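Local atomic coordinates of tryparedoxin (Crithidia fasciculata, PDB entry 1O8X), a protein that probably acts as a thioredoxin-like disulfide oxidoreductase that passes reducing equivalents through a redox-active cysteine pair in the trypanosomatid oxidative stress response. Residues 72-77 / 89-94; 110-115 / 125-130. The protein carries 1 engineered substitution. All coordinates share one frame; numbering follows the deposited sequence.

Contact 1 of 2, residues 72-77 / 89-94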
loop_
_atom_site.group_PDB
_atom_site.type_symbol
_atom_site.label_atom_id
_atom_site.label_comp_id
_atom_site.label_asym_id
_atom_site.label_seq_id
_atom_site.Cartn_x
_atom_site.Cartn_y
_atom_site.Cartn_z
ATOM N N GLU A 72 6.821 -8.044 12.550
ATOM C CA GLU A 72 6.632 -7.812 13.984
ATOM C C GLU A 72 7.842 -7.224 14.691
ATOM O O GLU A 72 7.752 -6.855 15.858
ATOM C CB GLU A 72 6.119 -9.086 14.647
ATOM C CG GLU A 72 4.747 -9.392 14.092
ATOM C CD GLU A 72 4.088 -10.601 14.694
ATOM O OE1 GLU A 72 4.241 -10.840 15.905
ATOM O OE2 GLU A 72 3.385 -11.289 13.946
ATOM N N GLU A 73 8.966 -7.156 13.982
ATOM C CA GLU A 73 10.192 -6.545 14.501
ATOM C C GLU A 73 10.456 -5.224 13.792
ATOM O O GLU A 73 10.419 -5.170 12.560
ATOM C CB GLU A 73 11.365 -7.474 14.238
ATOM C CG GLU A 73 11.324 -8.785 14.999
ATOM C CD GLU A 73 12.491 -9.674 14.626
ATOM O OE1 GLU A 73 12.504 -10.182 13.491
ATOM O OE2 GLU A 73 13.398 -9.860 15.460
ATOM N N GLU A 74 10.726 -4.169 14.561
ATOM C CA GLU A 74 10.980 -2.851 13.985
ATOM C C GLU A 74 12.148 -2.847 13.002
ATOM O O GLU A 74 12.053 -2.215 11.948
ATOM C CB GLU A 74 11.162 -1.771 15.060
ATOM C CG GLU A 74 11.161 -0.354 14.488
ATOM C CD GLU A 74 10.821 0.733 15.498
ATOM O OE1 GLU A 74 10.920 0.505 16.731
ATOM O OE2 GLU A 74 10.458 1.838 15.048
ATOM N N ASP A 75 13.223 -3.566 13.325
ATOM C CA ASP A 75 14.395 -3.642 12.447
ATOM C C ASP A 75 14.066 -4.276 11.094
ATOM O O ASP A 75 14.558 -3.823 10.053
ATOM C CB ASP A 75 15.551 -4.396 13.119
ATOM C CG ASP A 75 16.274 -3.568 14.175
ATOM O OD1 ASP A 75 15.983 -2.362 14.333
ATOM O OD2 ASP A 75 17.167 -4.043 14.904
ATOM N N GLY A 76 13.230 -5.314 11.111
ATOM C CA GLY A 76 12.805 -5.976 9.895
ATOM C C GLY A 76 11.954 -5.046 9.051
ATOM O O GLY A 76 12.163 -4.933 7.833
ATOM N N PHE A 77 11.010 -4.373 9.704
ATOM C CA PHE A 77 10.161 -3.382 9.050
ATOM C C PHE A 77 11.011 -2.284 8.410
ATOM O O PHE A 77 10.839 -1.956 7.236
ATOM C CB PHE A 77 9.181 -2.734 10.038
ATOM C CG PHE A 77 8.615 -1.423 9.545
ATOM C CD1 PHE A 77 7.509 -1.409 8.694
ATOM C CD2 PHE A 77 9.202 -0.207 9.896
ATOM C CE1 PHE A 77 6.995 -0.225 8.224
ATOM C CE2 PHE A 77 8.703 0.996 9.413
ATOM C CZ PHE A 77 7.585 0.985 8.578
ATOM N N VAL A 89 2.734 3.101 6.771
ATOM C CA VAL A 89 2.165 3.328 8.106
ATOM C C VAL A 89 3.315 3.135 9.086
ATOM O O VAL A 89 4.043 2.150 8.994
ATOM C CB VAL A 89 1.020 2.335 8.432
ATOM C CG1 VAL A 89 0.505 2.556 9.859
ATOM C CG2 VAL A 89 -0.119 2.472 7.422
ATOM N N PRO A 90 3.515 4.075 10.013
ATOM C CA PRO A 90 4.627 3.933 10.950
ATOM C C PRO A 90 4.513 2.645 11.760
ATOM O O PRO A 90 3.398 2.224 12.076
ATOM C CB PRO A 90 4.492 5.169 11.853
ATOM C CG PRO A 90 3.745 6.169 11.024
ATOM C CD PRO A 90 2.769 5.329 10.232
ATOM N N PHE A 91 5.647 2.015 12.049
ATOM C CA PHE A 91 5.686 0.775 12.814
ATOM C C PHE A 91 4.934 0.870 14.154
ATOM O O PHE A 91 4.321 -0.106 14.589
ATOM C CB PHE A 91 7.140 0.331 13.046
ATOM C CG PHE A 91 7.259 -1.007 13.720
ATOM C CD1 PHE A 91 7.096 -2.181 12.991
ATOM C CD2 PHE A 91 7.505 -1.097 15.092
ATOM C CE1 PHE A 91 7.193 -3.429 13.611
ATOM C CE2 PHE A 91 7.598 -2.340 15.721
ATOM C CZ PHE A 91 7.448 -3.504 14.985
ATOM N N ALA A 92 4.976 2.046 14.784
ATOM C CA ALA A 92 4.260 2.306 16.038
ATOM C C ALA A 92 2.741 2.195 15.907
ATOM O O ALA A 92 2.046 1.964 16.901
ATOM C CB ALA A 92 4.645 3.676 16.594
ATOM N N GLN A 93 2.233 2.349 14.680
ATOM C CA GLN A 93 0.799 2.275 14.404
ATOM C C GLN A 93 0.418 0.921 13.795
ATOM O O GLN A 93 -0.533 0.830 13.015
ATOM C CB GLN A 93 0.364 3.437 13.503
ATOM C CG GLN A 93 -0.116 4.688 14.252
ATOM C CD GLN A 93 1.007 5.470 14.918
ATOM O OE1 GLN A 93 0.875 5.889 16.072
ATOM N NE2 GLN A 93 2.103 5.678 14.198
ATOM N N SER A 94 1.151 -0.126 14.170
ATOM C CA SER A 94 0.896 -1.487 13.691
ATOM C C SER A 94 -0.486 -2.011 14.040
ATOM O O SER A 94 -1.059 -2.788 13.270
ATOM C CB SER A 94 1.948 -2.464 14.212
ATOM O OG SER A 94 3.178 -2.304 13.521
#
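The ring of Phe91 lies against the start of helix 74-81, with backbone and side chain of Glu74 over one face and Ser94 OG over the rim of the opposite face. Glu74 CA sits almost on the ring normal, 3.7 Å from the centroid of the Phe91 ring, a CH-pi contact over its centre. At the ring edge, close to its plane, stands the Glu72 carbonyl, O 3.5 Å from Phe91 CZ. Phe91 CG is anti to the backbone N (chi1 -175°); at the far tip of the ring, CZ comes within 3.4 Å of Glu74 N, at the start of the helix.

Phe91 CB in turn covers one face of the Phe77 ring, offset toward the rim. The two aromatic side chains pass one another heading opposite ways, their ring planes inclined at 42°, and Phe77 CB touches Phe91 CD1 at 3.7 Å. In this thioredoxin fold, the contact joins the N-terminal turn of helix 74-81, where Glu73 is the N-cap, to the loop between strand 87-88 and helix 94-103.

The Glu74 side chain, extended beyond CG, passes obliquely over the ring, CB 3.7 Å from Phe91 CE2, its carboxylate plane 21° from that of the ring. Ser94 OG donates a 2.7 Å hydrogen bond to Phe91 O, tying the residue that carries the ring to the first turn of helix 94-103. Deeper in, Phe77 rests on Thr69 of strand 63-69.

Contact 2 of 2, residues 110-115 / 125-130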
loop_
_atom_site.group_PDB
_atom_site.type_symbol
_atom_site.label_atom_id
_atom_site.label_comp_id
_atom_site.label_asym_id
_atom_site.label_seq_id
_atom_site.Cartn_x
_atom_site.Cartn_y
_atom_site.Cartn_z
ATOM N N PRO A 110 1.794 -11.356 -0.422
ATOM C CA PRO A 110 1.443 -9.934 -0.574
ATOM C C PRO A 110 0.003 -9.718 -1.031
ATOM O O PRO A 110 -0.563 -10.553 -1.748
ATOM C CB PRO A 110 2.410 -9.465 -1.673
ATOM C CG PRO A 110 2.674 -10.707 -2.503
ATOM C CD PRO A 110 2.662 -11.850 -1.516
ATOM N N THR A 111 -0.582 -8.582 -0.629
ATOM C CA THR A 111 -1.938 -8.198 -1.053
ATOM C C THR A 111 -1.905 -6.704 -1.317
ATOM O O THR A 111 -1.222 -5.977 -0.604
ATOM C CB THR A 111 -2.956 -8.560 0.032
ATOM O OG1 THR A 111 -3.138 -9.978 0.034
ATOM C CG2 THR A 111 -4.339 -8.013 -0.279
ATOM N N LEU A 112 -2.648 -6.261 -2.326
ATOM C CA LEU A 112 -2.657 -4.847 -2.683
ATOM C C LEU A 112 -4.102 -4.411 -2.888
ATOM O O LEU A 112 -4.760 -4.937 -3.791
ATOM C CB LEU A 112 -1.826 -4.687 -3.959
ATOM C CG LEU A 112 -1.395 -3.327 -4.478
ATOM C CD1 LEU A 112 -0.535 -2.624 -3.493
ATOM C CD2 LEU A 112 -0.651 -3.510 -5.776
ATOM N N ILE A 113 -4.562 -3.459 -2.072
ATOM C CA ILE A 113 -5.947 -2.997 -2.091
ATOM C C ILE A 113 -5.991 -1.514 -2.366
ATOM O O ILE A 113 -5.370 -0.727 -1.652
ATOM C CB ILE A 113 -6.608 -3.341 -0.756
ATOM C CG1 ILE A 113 -6.553 -4.873 -0.633
ATOM C CG2 ILE A 113 -8.034 -2.750 -0.638
ATOM C CD1 ILE A 113 -7.379 -5.489 0.380
ATOM N N GLY A 114 -6.733 -1.128 -3.393
ATOM C CA GLY A 114 -6.817 0.271 -3.773
ATOM C C GLY A 114 -8.125 0.892 -3.356
ATOM O O GLY A 114 -9.187 0.316 -3.601
ATOM N N VAL A 115 -8.027 2.031 -2.686
ATOM C CA VAL A 115 -9.182 2.802 -2.252
ATOM C C VAL A 115 -9.083 4.234 -2.762
ATOM O O VAL A 115 -7.982 4.767 -2.940
ATOM C CB VAL A 115 -9.358 2.768 -0.699
ATOM C CG1 VAL A 115 -9.354 1.328 -0.170
ATOM C CG2 VAL A 115 -8.303 3.586 0.007
ATOM N N THR A 125 -9.588 -4.930 -4.946
ATOM C CA THR A 125 -8.991 -5.745 -3.889
ATOM C C THR A 125 -8.020 -6.772 -4.450
ATOM O O THR A 125 -7.467 -7.572 -3.697
ATOM C CB THR A 125 -10.085 -6.492 -3.089
ATOM O OG1 THR A 125 -10.933 -7.200 -4.010
ATOM C CG2 THR A 125 -10.976 -5.501 -2.339
ATOM N N ARG A 126 -7.823 -6.752 -5.764
ATOM C CA ARG A 126 -7.119 -7.837 -6.458
ATOM C C ARG A 126 -5.892 -7.376 -7.228
ATOM O O ARG A 126 -5.369 -8.116 -8.071
ATOM C CB ARG A 126 -8.077 -8.544 -7.409
ATOM C CG ARG A 126 -9.286 -9.175 -6.747
ATOM C CD ARG A 126 -10.614 -8.847 -7.468
ATOM N NE ARG A 126 -10.442 -8.932 -8.911
ATOM C CZ ARG A 126 -10.460 -7.921 -9.784
ATOM N NH1 ARG A 126 -10.200 -8.194 -11.051
ATOM N NH2 ARG A 126 -10.742 -6.656 -9.429
ATOM N N ALA A 127 -5.401 -6.170 -6.919
ATOM C CA ALA A 127 -4.321 -5.581 -7.689
ATOM C C ALA A 127 -3.012 -6.384 -7.649
ATOM O O ALA A 127 -2.239 -6.344 -8.611
ATOM C CB ALA A 127 -4.097 -4.153 -7.265
ATOM N N ARG A 128 -2.761 -7.155 -6.581
ATOM C CA ARG A 128 -1.560 -7.993 -6.553
ATOM C C ARG A 128 -1.610 -9.045 -7.662
ATOM O O ARG A 128 -0.569 -9.422 -8.195
ATOM C CB ARG A 128 -1.409 -8.634 -5.175
ATOM C CG ARG A 128 -0.279 -9.641 -5.024
ATOM C CD ARG A 128 -0.760 -11.062 -5.305
ATOM N NE ARG A 128 0.261 -12.062 -5.090
ATOM C CZ ARG A 128 1.266 -12.281 -5.913
ATOM N NH1 ARG A 128 1.403 -11.567 -7.027
ATOM N NH2 ARG A 128 2.158 -13.222 -5.618
ATOM N N ALA A 129 -2.809 -9.546 -7.976
ATOM C CA ALA A 129 -2.987 -10.533 -9.040
ATOM C C ALA A 129 -3.046 -9.892 -10.414
ATOM O O ALA A 129 -2.504 -10.420 -11.384
ATOM C CB ALA A 129 -4.262 -11.350 -8.780
ATOM N N THR A 130 -3.729 -8.754 -10.523
ATOM C CA THR A 130 -3.953 -8.162 -11.843
ATOM C C THR A 130 -2.723 -7.401 -12.333
ATOM O O THR A 130 -2.454 -7.372 -13.540
ATOM C CB THR A 130 -5.180 -7.242 -11.842
ATOM O OG1 THR A 130 -5.003 -6.236 -10.843
ATOM C CG2 THR A 130 -6.455 -8.008 -11.437
HETATM O O HOH W 1 -0.380 -13.169 -2.492
HETATM O O HOH W 2 -4.396 -7.782 -4.068
#
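Thr125 meets Ile113 across the contact, its CA 4.2 Å from Ile113 CG1, while its OG1 is hydrogen-bonded to Asp144. Its carbonyl O accepts a hydrogen bond from a water that also accepts from Leu112 N and Arg128 N, so that one solvent molecule links the strand to both the approach and the first turn of helix 127-131. Arg126, the N-cap residue, makes a salt bridge to Asp144 through NH2; its carbonyl O accepts from both Ala129 N and Thr130 N within the first turn.

Ala127 brings the helix onto the strand. Its N gives a weak hydrogen bond to Leu112 O (3.4 Å, 132° at the hydrogen), and its CB packs 3.8 Å from Leu112 CD2. At Arg128 the backbone N lies 3.7 Å from Leu112 CB, and the side chain leaves with CG anti to the backbone N (chi1 174°), which lays CG 3.4 Å from Pro110 O. A bend at chi2 (-92°) keeps CD by Pro110 O as well, and the guanidinium beyond it presents one face to Pro110 CG, which lies 3.8 Å from Arg128 NE. A second water, at the edge of the guanidinium and in its plane, accepts from Arg128 NE and donates to Pro110 O.

Pro110 follows a cis peptide bond, the cis-proline characteristic of thioredoxins, which lies beside the redox site; here it touches Cys40, whose disulfide partner in the natural protein is replaced by the engineered Ala43. Strand 111-116 pairs with strands 30-36 and 122-124, and Pro110, Leu112 and Arg128 all pack on helix 41-57, leaving helix 127-131 beside that helix at the edge of the sheet.

Following the chain from the N terminus, the strand 63-69 leads into contact 1, which closes the excursion through helix 74-81 and strand 87-88 before helix 94-103 begins. Contact 2 opens only after that helix, at the cis-proline, and closes the loop that runs through strands 111-116 and 122-124 by bringing the start of helix 127-131 back against the first of them. The two are therefore in series, neither nested nor crossed. They lie on opposite sides of the chain's centre, with centres about 21 Å apart and nearest atoms about 11 Å apart. The central sheet spans both: strand 63-69 borders contact 1, and its neighbour 30-36 pairs with the strand of contact 2.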